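Acetyl-CoA acetyltransferase A (Ascaris suum, PDB 6BJA) probably catalyses thiolytic cleavage or condensation of acyl-CoA thioesters, as an acetyl-CoA acetyltransferase of the thiolase family that binds coenzyme A. Local coordinates at residues A[43-48]-A[80-85]; A[97-102]-A[390-395]; A[173-178]-A[326-331]. All coordinates share one frame; numbering follows the deposited sequence.

Interaction 1 of 3, residues A[43-48]-A[80-85]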
loop_
_atom_site.group_PDB
_atom_site.type_symbol
_atom_site.label_atom_id
_atom_site.label_comp_id
_atom_site.label_asym_id
_atom_site.label_seq_id
_atom_site.Cartn_x
_atom_site.Cartn_y
_atom_site.Cartn_z
ATOM N N GLU A 43 -6.160 7.444 36.144
ATOM C CA GLU A 43 -6.312 8.640 36.980
ATOM C C GLU A 43 -7.749 8.740 37.491
ATOM O O GLU A 43 -7.983 9.172 38.604
ATOM C CB GLU A 43 -5.905 9.911 36.230
ATOM C CG GLU A 43 -5.906 11.146 37.126
ATOM C CD GLU A 43 -4.750 11.185 38.115
ATOM O OE1 GLU A 43 -3.710 10.497 37.863
ATOM O OE2 GLU A 43 -4.884 11.927 39.145
ATOM N N ALA A 44 -8.725 8.324 36.696
ATOM C CA ALA A 44 -10.106 8.329 37.170
ATOM C C ALA A 44 -10.298 7.397 38.375
ATOM O O ALA A 44 -11.045 7.716 39.295
ATOM C CB ALA A 44 -11.059 7.930 36.048
ATOM N N ILE A 45 -9.647 6.242 38.348
ATOM C CA ILE A 45 -9.688 5.297 39.463
ATOM C C ILE A 45 -9.039 5.952 40.691
ATOM O O ILE A 45 -9.634 5.945 41.762
ATOM C CB ILE A 45 -8.994 3.996 39.104
ATOM C CG1 ILE A 45 -9.820 3.260 38.051
ATOM C CG2 ILE A 45 -8.807 3.114 40.332
ATOM C CD1 ILE A 45 -9.122 2.061 37.452
ATOM N N LYS A 46 -7.869 6.554 40.513
ATOM C CA LYS A 46 -7.199 7.247 41.622
ATOM C C LYS A 46 -8.105 8.279 42.278
ATOM O O LYS A 46 -8.210 8.348 43.508
ATOM C CB LYS A 46 -5.913 7.912 41.127
ATOM C CG LYS A 46 -4.801 6.889 40.790
ATOM C CD LYS A 46 -3.596 7.547 40.111
ATOM C CE LYS A 46 -2.559 6.508 39.654
ATOM N NZ LYS A 46 -1.422 7.170 38.943
ATOM N N ARG A 47 -8.776 9.087 41.467
ATOM C CA ARG A 47 -9.553 10.180 42.037
ATOM C C ARG A 47 -10.932 9.712 42.533
ATOM O O ARG A 47 -11.597 10.430 43.293
ATOM C CB ARG A 47 -9.671 11.330 41.025
ATOM C CG ARG A 47 -8.316 11.886 40.604
ATOM C CD ARG A 47 -8.422 13.208 39.893
ATOM N NE ARG A 47 -7.121 13.666 39.427
ATOM C CZ ARG A 47 -6.889 14.887 38.940
ATOM N NH1 ARG A 47 -7.872 15.753 38.830
ATOM N NH2 ARG A 47 -5.678 15.233 38.552
ATOM N N SER A 48 -11.340 8.500 42.163
ATOM C CA SER A 48 -12.578 7.929 42.684
ATOM C C SER A 48 -12.448 7.474 44.135
ATOM O O SER A 48 -13.447 7.292 44.819
ATOM C CB SER A 48 -13.020 6.721 41.869
ATOM O OG SER A 48 -12.269 5.571 42.192
ATOM N N SER A 80 -4.614 -1.114 33.212
ATOM C CA SER A 80 -4.991 -0.233 34.311
ATOM C C SER A 80 -5.164 -0.980 35.646
ATOM O O SER A 80 -5.660 -0.415 36.628
ATOM C CB SER A 80 -6.283 0.515 33.965
ATOM O OG SER A 80 -6.101 1.299 32.800
ATOM N N GLU A 81 -4.732 -2.249 35.681
ATOM C CA GLU A 81 -4.810 -3.103 36.875
ATOM C C GLU A 81 -6.232 -3.385 37.365
ATOM O O GLU A 81 -6.473 -3.661 38.528
ATOM C CB GLU A 81 -3.964 -2.478 37.989
ATOM C CG GLU A 81 -2.504 -2.335 37.565
ATOM C CD GLU A 81 -1.586 -1.881 38.696
ATOM O OE1 GLU A 81 -2.021 -1.065 39.538
ATOM O OE2 GLU A 81 -0.427 -2.347 38.739
ATOM N N ILE A 82 -7.197 -3.315 36.453
ATOM C CA ILE A 82 -8.552 -3.750 36.744
ATOM C C ILE A 82 -8.565 -5.285 36.650
ATOM O O ILE A 82 -7.873 -5.828 35.807
ATOM C CB ILE A 82 -9.534 -3.081 35.772
ATOM C CG1 ILE A 82 -9.551 -1.579 36.049
ATOM C CG2 ILE A 82 -10.938 -3.633 35.909
ATOM C CD1 ILE A 82 -10.323 -0.780 34.995
ATOM N N PRO A 83 -9.335 -5.966 37.520
ATOM C CA PRO A 83 -9.262 -7.436 37.564
ATOM C C PRO A 83 -9.597 -8.084 36.239
ATOM O O PRO A 83 -10.430 -7.576 35.478
ATOM C CB PRO A 83 -10.315 -7.806 38.602
ATOM C CG PRO A 83 -10.373 -6.632 39.505
ATOM C CD PRO A 83 -10.212 -5.448 38.588
ATOM N N LYS A 84 -8.967 -9.218 35.980
ATOM C CA LYS A 84 -9.286 -10.001 34.789
ATOM C C LYS A 84 -10.744 -10.421 34.762
ATOM O O LYS A 84 -11.280 -10.661 33.685
ATOM C CB LYS A 84 -8.407 -11.233 34.699
ATOM C CG LYS A 84 -6.930 -10.986 34.674
ATOM C CD LYS A 84 -6.443 -10.223 33.474
ATOM C CE LYS A 84 -4.914 -9.963 33.544
ATOM N NZ LYS A 84 -4.412 -9.285 34.777
ATOM N N SER A 85 -11.385 -10.507 35.922
ATOM C CA SER A 85 -12.788 -10.882 36.002
ATOM C C SER A 85 -13.754 -9.787 35.542
ATOM O O SER A 85 -14.928 -10.055 35.338
ATOM C CB SER A 85 -13.153 -11.296 37.431
ATOM O OG SER A 85 -12.842 -10.278 38.361
#
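I45 and I82 meet because both hold CG1 anti to the carbonyl carbon (chi1 -69° and -66°) and then extend, which sends each CD1 out toward the other residue. The contact lies within the N-terminal family region of the thiolase, where the last turns of helix 33-48 pack against the loop that leaves helix 72-79. That helix closes with a Schellman motif: E81 takes positive phi as the C-prime residue, and the I82 backbone N bonds back to the S77 O. Past the turn, I82 extends the end of its side chain to I45.

The touch itself is small, and between the side chains wholly apolar. CD1 of I45 rests 3.9 Å from CG1 of I82 and equally far from its CD1, with the two side chains running obliquely past each other. I55 packs on both isoleucines and T41 also touches I82, so the pair belongs to a larger buried patch. S80 contributes mainly backbone: I45 CD1 lies 4.3 Å from S80 O, while the S80 hydroxyl bonds back to I76 O in the last turn of helix 72-79.

Elsewhere on helix 33-48, R47 forms a salt bridge with E43 one turn back, its NE 2.8 Å from E43 OE2 on that oxygen's anti lone pair and nearly in the guanidinium plane. Near the end of this segment the S48 hydroxyl turns back to the backbone, its OG giving a 2.7 Å hydrogen bond to I45 O.

Interaction 2 of 3, residues A[97-102]-A[390-395]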
loop_
_atom_site.group_PDB
_atom_site.type_symbol
_atom_site.label_atom_id
_atom_site.label_comp_id
_atom_site.label_asym_id
_atom_site.label_seq_id
_atom_site.Cartn_x
_atom_site.Cartn_y
_atom_site.Cartn_z
ATOM N N SER A 97 -19.920 8.130 20.809
ATOM C CA SER A 97 -19.479 6.852 21.377
ATOM C C SER A 97 -19.287 6.868 22.889
ATOM O O SER A 97 -19.760 5.971 23.581
ATOM C CB SER A 97 -18.171 6.379 20.738
ATOM O OG SER A 97 -18.293 6.112 19.346
ATOM N N SER A 98 -18.590 7.853 23.437
ATOM C CA SER A 98 -18.321 7.754 24.870
ATOM C C SER A 98 -19.392 8.406 25.716
ATOM O O SER A 98 -19.398 8.230 26.934
ATOM C CB SER A 98 -16.936 8.306 25.226
ATOM O OG SER A 98 -16.690 9.629 24.759
ATOM N N MET A 99 -20.318 9.145 25.094
ATOM C CA MET A 99 -21.527 9.460 25.827
ATOM C C MET A 99 -22.369 8.188 25.976
ATOM O O MET A 99 -22.918 7.929 27.032
ATOM C CB MET A 99 -22.326 10.561 25.139
ATOM C CG MET A 99 -23.586 10.893 25.875
ATOM S SD MET A 99 -23.298 11.888 27.331
ATOM C CE MET A 99 -22.891 13.521 26.617
ATOM N N LYS A 100 -22.467 7.399 24.913
ATOM C CA LYS A 100 -23.145 6.107 24.989
ATOM C C LYS A 100 -22.484 5.215 26.037
ATOM O O LYS A 100 -23.161 4.513 26.784
ATOM C CB LYS A 100 -23.157 5.441 23.604
ATOM C CG LYS A 100 -23.703 4.025 23.561
ATOM C CD LYS A 100 -25.147 3.931 24.018
ATOM C CE LYS A 100 -25.713 2.554 23.680
ATOM N NZ LYS A 100 -27.054 2.371 24.268
ATOM N N ALA A 101 -21.159 5.260 26.114
ATOM C CA ALA A 101 -20.451 4.475 27.118
ATOM C C ALA A 101 -20.924 4.843 28.512
ATOM O O ALA A 101 -21.171 3.961 29.343
ATOM C CB ALA A 101 -18.962 4.670 26.997
ATOM N N ILE A 102 -21.029 6.143 28.787
ATOM C CA ILE A 102 -21.483 6.597 30.096
ATOM C C ILE A 102 -22.934 6.152 30.345
ATOM O O ILE A 102 -23.268 5.689 31.431
ATOM C CB ILE A 102 -21.349 8.129 30.252
ATOM C CG1 ILE A 102 -19.871 8.517 30.266
ATOM C CG2 ILE A 102 -22.032 8.622 31.539
ATOM C CD1 ILE A 102 -19.606 9.999 30.126
ATOM N N SER A 390 -27.256 12.216 21.724
ATOM C CA SER A 390 -27.382 11.767 23.100
ATOM C C SER A 390 -27.289 12.971 24.017
ATOM O O SER A 390 -26.571 13.926 23.706
ATOM C CB SER A 390 -26.282 10.761 23.448
ATOM O OG SER A 390 -26.248 9.705 22.504
ATOM N N ALA A 391 -28.048 12.948 25.105
ATOM C CA ALA A 391 -27.973 14.014 26.113
ATOM C C ALA A 391 -28.069 13.414 27.506
ATOM O O ALA A 391 -28.718 12.373 27.714
ATOM C CB ALA A 391 -29.065 15.040 25.895
ATOM N N ILE A 392 -27.405 14.060 28.464
ATOM C CA ILE A 392 -27.390 13.598 29.841
ATOM C C ILE A 392 -27.626 14.800 30.752
ATOM O O ILE A 392 -27.143 15.902 30.493
ATOM C CB ILE A 392 -26.051 12.846 30.186
ATOM C CG1 ILE A 392 -26.116 12.161 31.547
ATOM C CG2 ILE A 392 -24.873 13.766 30.109
ATOM C CD1 ILE A 392 -25.010 11.097 31.720
ATOM N N LEU A 393 -28.424 14.566 31.790
ATOM C CA LEU A 393 -28.707 15.549 32.825
ATOM C C LEU A 393 -27.964 15.191 34.099
ATOM O O LEU A 393 -28.093 14.064 34.604
ATOM C CB LEU A 393 -30.216 15.603 33.086
ATOM C CG LEU A 393 -30.678 16.481 34.251
ATOM C CD1 LEU A 393 -30.485 17.951 33.913
ATOM C CD2 LEU A 393 -32.152 16.169 34.563
ATOM N N ILE A 394 -27.179 16.138 34.607
ATOM C CA ILE A 394 -26.425 15.906 35.827
ATOM C C ILE A 394 -26.614 16.996 36.861
ATOM O O ILE A 394 -26.884 18.153 36.532
ATOM C CB ILE A 394 -24.941 15.731 35.534
ATOM C CG1 ILE A 394 -24.315 16.974 34.944
ATOM C CG2 ILE A 394 -24.716 14.526 34.595
ATOM C CD1 ILE A 394 -22.804 16.912 35.031
ATOM N N LYS A 395 -26.488 16.595 38.122
ATOM C CA LYS A 395 -26.543 17.508 39.254
ATOM C C LYS A 395 -25.196 17.483 39.934
ATOM O O LYS A 395 -24.698 16.413 40.282
ATOM C CB LYS A 395 -27.630 17.107 40.256
ATOM C CG LYS A 395 -27.718 18.069 41.458
ATOM C CD LYS A 395 -28.826 17.693 42.444
ATOM C CE LYS A 395 -28.562 16.346 43.116
ATOM N NZ LYS A 395 -29.571 15.986 44.166
#
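M99 reaches from helix 97-110 to strand 388-396 and does most of the touching, its bent side chain passing over S390 CB and crossing I392 obliquely. With CG anti to the backbone N (chi1 180°) the chain heads for the strand, and the bends at chi2 and chi3 then turn SD and CE onto I392. The tight part is here: M99 CG sits 3.6 Å from S390 CB, and M99 SD lies 3.7 Å from I392 CG2. The terminal CE of M99 adds a 4.0 Å contact with that same I392 CG2.

Packing is sparser one helical turn on. I102 CG2 meets I392 CD1 at 3.9 Å, the two side chains crossing at about a right angle, and this is the one close approach I102 makes to the strand. I392 serves both neighbours by its branching, offering CG2 to the methionine and sending CG1 anti to its backbone N (chi1 -171°), which carries CD1 to I102. Farther along, the strand draws away from the helix, and K395 at its far end is partly exposed.

The axes of segments 97-102 and 390-395 pass 8.8 Å apart at 45°, the helix-on-sheet layering of the thiolase fold, here joining the N-terminal family region to the C-terminal one. V365 of helix 357-371 touches both M99 and I102, while A380 and I382 of the adjacent strand 377-384 extend the surface under M99. The S390 side chain is about 8 Å from that of C383, a predicted catalytic residue. No hydrogen bond joins the two segments, which implies that shape and dispersion, with the soft, polarisable sulfur against aliphatic carbon, hold this buried interface together.

Interaction 3 of 3, residues A[173-178]-A[326-331]. With ACT (acetate ion), chain B.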
loop_
_atom_site.group_PDB
_atom_site.type_symbol
_atom_site.label_atom_id
_atom_site.label_comp_id
_atom_site.label_asym_id
_atom_site.label_seq_id
_atom_site.Cartn_x
_atom_site.Cartn_y
_atom_site.Cartn_z
ATOM N N TYR A 173 -31.734 27.417 9.174
ATOM C CA TYR A 173 -31.815 28.441 10.217
ATOM C C TYR A 173 -31.455 29.832 9.710
ATOM O O TYR A 173 -31.455 30.777 10.492
ATOM C CB TYR A 173 -30.885 28.087 11.394
ATOM C CG TYR A 173 -31.460 27.068 12.339
ATOM C CD1 TYR A 173 -32.250 27.444 13.410
ATOM C CD2 TYR A 173 -31.218 25.717 12.155
ATOM C CE1 TYR A 173 -32.788 26.507 14.272
ATOM C CE2 TYR A 173 -31.751 24.773 13.004
ATOM C CZ TYR A 173 -32.529 25.160 14.067
ATOM O OH TYR A 173 -33.062 24.184 14.902
ATOM N N ALA A 174 -31.121 29.928 8.423
ATOM C CA ALA A 174 -30.688 31.170 7.788
ATOM C C ALA A 174 -29.455 31.741 8.480
ATOM O O ALA A 174 -29.261 32.957 8.569
ATOM C CB ALA A 174 -31.839 32.185 7.770
ATOM N N PHE A 175 -28.592 30.850 8.971
ATOM C CA PHE A 175 -27.331 31.290 9.534
ATOM C C PHE A 175 -26.386 31.768 8.440
ATOM O O PHE A 175 -26.510 31.413 7.265
ATOM C CB PHE A 175 -26.658 30.168 10.340
ATOM C CG PHE A 175 -27.347 29.829 11.634
ATOM C CD1 PHE A 175 -27.858 30.800 12.482
ATOM C CD2 PHE A 175 -27.455 28.509 12.028
ATOM C CE1 PHE A 175 -28.479 30.443 13.691
ATOM C CE2 PHE A 175 -28.061 28.160 13.225
ATOM C CZ PHE A 175 -28.569 29.109 14.055
ATOM N N THR A 176 -25.446 32.611 8.853
ATOM C CA THR A 176 -24.509 33.261 7.960
ATOM C C THR A 176 -23.066 32.937 8.291
ATOM O O THR A 176 -22.729 32.584 9.430
ATOM C CB THR A 176 -24.676 34.790 8.020
ATOM O OG1 THR A 176 -24.401 35.243 9.358
ATOM C CG2 THR A 176 -26.077 35.201 7.664
ATOM N N ARG A 177 -22.215 33.055 7.282
ATOM C CA ARG A 177 -20.767 32.977 7.463
ATOM C C ARG A 177 -20.315 33.850 8.626
ATOM O O ARG A 177 -19.473 33.463 9.461
ATOM C CB ARG A 177 -20.076 33.401 6.166
ATOM C CG ARG A 177 -18.581 33.537 6.213
ATOM C CD ARG A 177 -17.872 32.207 6.509
ATOM N NE ARG A 177 -16.427 32.398 6.477
ATOM C CZ ARG A 177 -15.674 32.304 5.383
ATOM N NH1 ARG A 177 -16.206 31.978 4.211
ATOM N NH2 ARG A 177 -14.376 32.528 5.452
ATOM N N GLU A 178 -20.873 35.060 8.671
ATOM C CA GLU A 178 -20.544 35.984 9.729
ATOM C C GLU A 178 -20.843 35.434 11.119
ATOM O O GLU A 178 -19.993 35.553 12.022
ATOM C CB GLU A 178 -21.297 37.300 9.505
ATOM C CG GLU A 178 -20.764 38.112 8.334
ATOM C CD GLU A 178 -21.264 37.690 6.943
ATOM O OE1 GLU A 178 -22.075 36.746 6.811
ATOM O OE2 GLU A 178 -20.841 38.352 5.962
ATOM N N PHE A 326 -19.365 21.517 14.585
ATOM C CA PHE A 326 -19.219 22.700 13.745
ATOM C C PHE A 326 -19.753 23.876 14.542
ATOM O O PHE A 326 -20.506 23.674 15.480
ATOM C CB PHE A 326 -20.001 22.551 12.431
ATOM C CG PHE A 326 -19.586 21.355 11.644
ATOM C CD1 PHE A 326 -18.557 21.448 10.735
ATOM C CD2 PHE A 326 -20.176 20.124 11.868
ATOM C CE1 PHE A 326 -18.128 20.344 10.034
ATOM C CE2 PHE A 326 -19.755 19.005 11.182
ATOM C CZ PHE A 326 -18.728 19.109 10.268
ATOM N N SER A 327 -19.415 25.102 14.148
ATOM C CA SER A 327 -20.006 26.255 14.798
ATOM C C SER A 327 -21.534 26.211 14.701
ATOM O O SER A 327 -22.249 26.598 15.630
ATOM C CB SER A 327 -19.487 27.545 14.172
ATOM O OG SER A 327 -18.144 27.772 14.559
ATOM N N VAL A 328 -22.052 25.750 13.574
ATOM C CA VAL A 328 -23.498 25.695 13.414
ATOM C C VAL A 328 -24.144 24.761 14.440
ATOM O O VAL A 328 -25.292 24.971 14.814
ATOM C CB VAL A 328 -23.911 25.283 11.971
ATOM C CG1 VAL A 328 -23.296 23.936 11.546
ATOM C CG2 VAL A 328 -25.435 25.238 11.832
ATOM N N THR A 329 -23.410 23.749 14.927
ATOM C CA THR A 329 -23.969 22.863 15.937
ATOM C C THR A 329 -24.364 23.646 17.193
ATOM O O THR A 329 -25.444 23.454 17.755
ATOM C CB THR A 329 -22.968 21.779 16.313
ATOM O OG1 THR A 329 -22.332 21.301 15.122
ATOM C CG2 THR A 329 -23.654 20.622 17.043
ATOM N N GLY A 330 -23.467 24.526 17.634
ATOM C CA GLY A 330 -23.740 25.363 18.784
ATOM C C GLY A 330 -24.845 26.369 18.541
ATOM O O GLY A 330 -25.767 26.509 19.345
ATOM N N LEU A 331 -24.746 27.068 17.423
ATOM C CA LEU A 331 -25.747 28.086 17.081
ATOM C C LEU A 331 -27.154 27.501 16.962
ATOM O O LEU A 331 -28.126 28.077 17.445
ATOM C CB LEU A 331 -25.372 28.766 15.779
ATOM C CG LEU A 331 -24.195 29.731 15.906
ATOM C CD1 LEU A 331 -23.691 30.127 14.550
ATOM C CD2 LEU A 331 -24.564 30.979 16.732
HETATM C C ACT B . -14.503 33.074 0.829
HETATM O O ACT B . -14.245 32.272 -0.102
HETATM O OXT ACT B . -15.630 32.958 1.365
HETATM C CH3 ACT B . -13.524 34.125 1.259
#
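The F175 ring has L331 CB over one face and Y173 CB over the other, both toward the rim. L331 CB makes a CH-pi contact, 4.0 Å from the ring centroid and 25° off the normal, with CZ of F175 3.6 Å away. On the other side, Y173 CB lies 3.3 Å above the ring plane. V328 comes in obliquely, its CG2 3.8 Å from F175 CD2; that methyl is anti to the V328 backbone N, while CG1 lies between the backbone N and the carbonyl carbon (chi1 56°). F175 CZ also approaches the backbone of L331, 3.6 Å from its O.

The next shell fixes the backbone that presents the ring. A174, with positive phi, ends helix 162-172 in a Schellman motif, and T176 is the N-cap of helix 177-197, so F175 sits in the short link between two helices. The Y173 hydroxyl hydrogen-bonds E336, tying the same link to helix 327-337. R177 turns elsewhere: its NE forms a salt bridge with D181, its NH2 bonds to backbone oxygens of L236 and V233, and its NH1 makes a weak 3.1 Å hydrogen bond to OXT of an acetate probably taken from the crystallisation liquor.

Across the contact, F326 lines the coenzyme A pocket just before helix 327-337. The first turns of that helix, next to the pocket, carry V328 and L331 to F175, with V170 of helix 162-172 packed on both F175 and V328, and L180 and Y183 of helix 177-197 lying against L331.

No helix or strand is shared among the three contacts, and only interaction 2 involves a strand. Interaction 2 is the most central, about 9 Å from the centre of the chain, where a helix lies on a sheet strand. Interactions 1 and 3 are peripheral, on opposite sides of that centre with their own centres about 41 Å apart; interaction 1 is nonetheless buried, interaction 3 only partly. None has a hydrogen bond across its segments, but the apolar chemistry differs: branched aliphatics in interaction 1, a thioether on aliphatics in interaction 2, an aromatic face in interaction 3. Interactions 2 and 3 each join the N-terminal and C-terminal family regions, whereas interaction 1 stays within the first.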